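Local coordinates for isoflavone reductase (Medicago sativa, PDB 2GAS), which reduces achiral isoflavones to chiral isoflavanones with NADPH, giving the penultimate intermediate in the synthesis of the pterocarpan phytoalexin medicarpin in alfalfa, at residues H213-P217 against K218-T222. Numbering follows the deposited sequence.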
loop_
_atom_site.group_PDB
_atom_site.type_symbol
_atom_site.label_atom_id
_atom_site.label_comp_id
_atom_site.label_asym_id
_atom_site.label_seq_id
_atom_site.Cartn_x
_atom_site.Cartn_y
_atom_site.Cartn_z
ATOM N N HIS A 213 7.833 -0.051 8.214
ATOM C CA HIS A 213 8.256 -0.755 7.010
ATOM C C HIS A 213 7.942 -2.236 7.037
ATOM O O HIS A 213 8.259 -2.927 8.005
ATOM C CB HIS A 213 9.760 -0.571 6.834
ATOM C CG HIS A 213 10.196 0.854 6.935
ATOM N ND1 HIS A 213 10.294 1.680 5.834
ATOM C CD2 HIS A 213 10.478 1.624 8.011
ATOM C CE1 HIS A 213 10.617 2.898 6.232
ATOM N NE2 HIS A 213 10.733 2.891 7.548
ATOM N N ILE A 214 7.327 -2.721 5.964
ATOM C CA ILE A 214 6.996 -4.133 5.870
ATOM C C ILE A 214 7.976 -4.830 4.926
ATOM O O ILE A 214 7.898 -4.677 3.709
ATOM C CB ILE A 214 5.560 -4.354 5.325
ATOM C CG1 ILE A 214 4.557 -3.481 6.084
ATOM C CG2 ILE A 214 5.185 -5.833 5.435
ATOM C CD1 ILE A 214 4.358 -3.862 7.516
ATOM N N ARG A 215 8.930 -5.554 5.500
ATOM C CA ARG A 215 9.902 -6.331 4.732
ATOM C C ARG A 215 9.903 -7.668 5.468
ATOM O O ARG A 215 10.686 -7.868 6.391
ATOM C CB ARG A 215 11.307 -5.713 4.782
ATOM C CG ARG A 215 11.589 -4.627 3.743
ATOM C CD ARG A 215 11.496 -3.229 4.329
ATOM N NE ARG A 215 12.452 -2.980 5.412
ATOM C CZ ARG A 215 13.688 -2.504 5.255
ATOM N NH1 ARG A 215 14.159 -2.220 4.048
ATOM N NH2 ARG A 215 14.444 -2.275 6.321
ATOM N N LEU A 216 9.006 -8.565 5.067
ATOM C CA LEU A 216 8.873 -9.870 5.716
ATOM C C LEU A 216 9.934 -10.859 5.216
ATOM O O LEU A 216 10.063 -11.105 4.022
ATOM C CB LEU A 216 7.456 -10.398 5.477
ATOM C CG LEU A 216 6.359 -9.382 5.840
ATOM C CD1 LEU A 216 5.024 -9.837 5.289
ATOM C CD2 LEU A 216 6.290 -9.201 7.352
ATOM N N PRO A 217 10.703 -11.449 6.144
ATOM C CA PRO A 217 11.772 -12.404 5.837
ATOM C C PRO A 217 11.565 -13.389 4.686
ATOM O O PRO A 217 12.359 -13.416 3.749
ATOM C CB PRO A 217 11.992 -13.101 7.176
ATOM C CG PRO A 217 11.791 -11.976 8.135
ATOM C CD PRO A 217 10.524 -11.327 7.602
ATOM N N LYS A 218 10.510 -14.193 4.746
ATOM C CA LYS A 218 10.272 -15.177 3.697
ATOM C C LYS A 218 9.751 -14.584 2.396
ATOM O O LYS A 218 9.651 -15.286 1.388
ATOM C CB LYS A 218 9.312 -16.261 4.193
ATOM C CG LYS A 218 9.941 -17.191 5.224
ATOM C CD LYS A 218 8.965 -18.257 5.708
ATOM C CE LYS A 218 7.830 -17.645 6.514
ATOM N NZ LYS A 218 6.894 -18.682 7.040
ATOM N N ASN A 219 9.431 -13.291 2.421
ATOM C CA ASN A 219 8.915 -12.598 1.238
ATOM C C ASN A 219 9.890 -11.546 0.727
ATOM O O ASN A 219 9.545 -10.746 -0.141
ATOM C CB ASN A 219 7.573 -11.929 1.556
ATOM C CG ASN A 219 6.474 -12.932 1.842
ATOM O OD1 ASN A 219 6.700 -14.141 1.821
ATOM N ND2 ASN A 219 5.272 -12.432 2.111
ATOM N N TYR A 220 11.100 -11.549 1.278
ATOM C CA TYR A 220 12.144 -10.610 0.876
ATOM C C TYR A 220 12.923 -11.425 -0.147
ATOM O O TYR A 220 13.796 -12.217 0.212
ATOM C CB TYR A 220 13.008 -10.270 2.089
ATOM C CG TYR A 220 13.898 -9.065 1.909
ATOM C CD1 TYR A 220 13.356 -7.814 1.626
ATOM C CD2 TYR A 220 15.282 -9.172 2.050
ATOM C CE1 TYR A 220 14.171 -6.694 1.488
ATOM C CE2 TYR A 220 16.108 -8.056 1.913
ATOM C CZ TYR A 220 15.543 -6.823 1.633
ATOM O OH TYR A 220 16.349 -5.714 1.504
ATOM N N LEU A 221 12.603 -11.221 -1.421
ATOM C CA LEU A 221 13.196 -12.016 -2.490
ATOM C C LEU A 221 13.621 -11.242 -3.723
ATOM O O LEU A 221 12.972 -10.278 -4.118
ATOM C CB LEU A 221 12.176 -13.066 -2.933
ATOM C CG LEU A 221 11.552 -13.958 -1.857
ATOM C CD1 LEU A 221 10.247 -14.550 -2.373
ATOM C CD2 LEU A 221 12.534 -15.047 -1.467
ATOM N N THR A 222 14.711 -11.683 -4.343
ATOM C CA THR A 222 15.182 -11.057 -5.574
ATOM C C THR A 222 14.298 -11.616 -6.687
ATOM O O THR A 222 13.622 -12.628 -6.493
ATOM C CB THR A 222 16.636 -11.440 -5.882
ATOM O OG1 THR A 222 16.703 -12.843 -6.179
ATOM C CG2 THR A 222 17.528 -11.138 -4.687
HETATM O O HOH W 1 14.091 -14.964 1.370
#
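Asn219 and Leu216 meet through both backbone and side chain where the chain makes a short 3-10 turn. The turn rests on Asn219 N donating to Leu216 O at 2.8 Å, with an N-H···O angle of 145°. A weak bond follows one residue on, from Tyr220 N to Pro217 O (3.3 Å), and a water joins Pro217 O, again weakly, to Tyr220 O. Along the Asn219 side chain, CB lies 3.6 Å from Leu216 O. With CG anti to the carbonyl carbon (chi1 -67°), the amide runs alongside Leu216, bringing ND2 to 4.1 Å from Leu216 CD1. At the buried tip, OD1 accepts from Ala299 N while ND2 donates to the carbonyls of Tyr188 and Thr297, three bonds that fix the rotation of the amide. On Tyr220, CE1 approaches Arg215 CG obliquely at 4.0 Å; the Arg215 guanidinium, inclined 74° to the ring, forms a salt bridge with Glu286. The turn links strand 210-213 to strand 220-222, an outer strand of the small mixed sheet that runs antiparallel to 185-189, while Leu216 packs on Val189 of that neighbouring strand and Phe197 of helix 191-202.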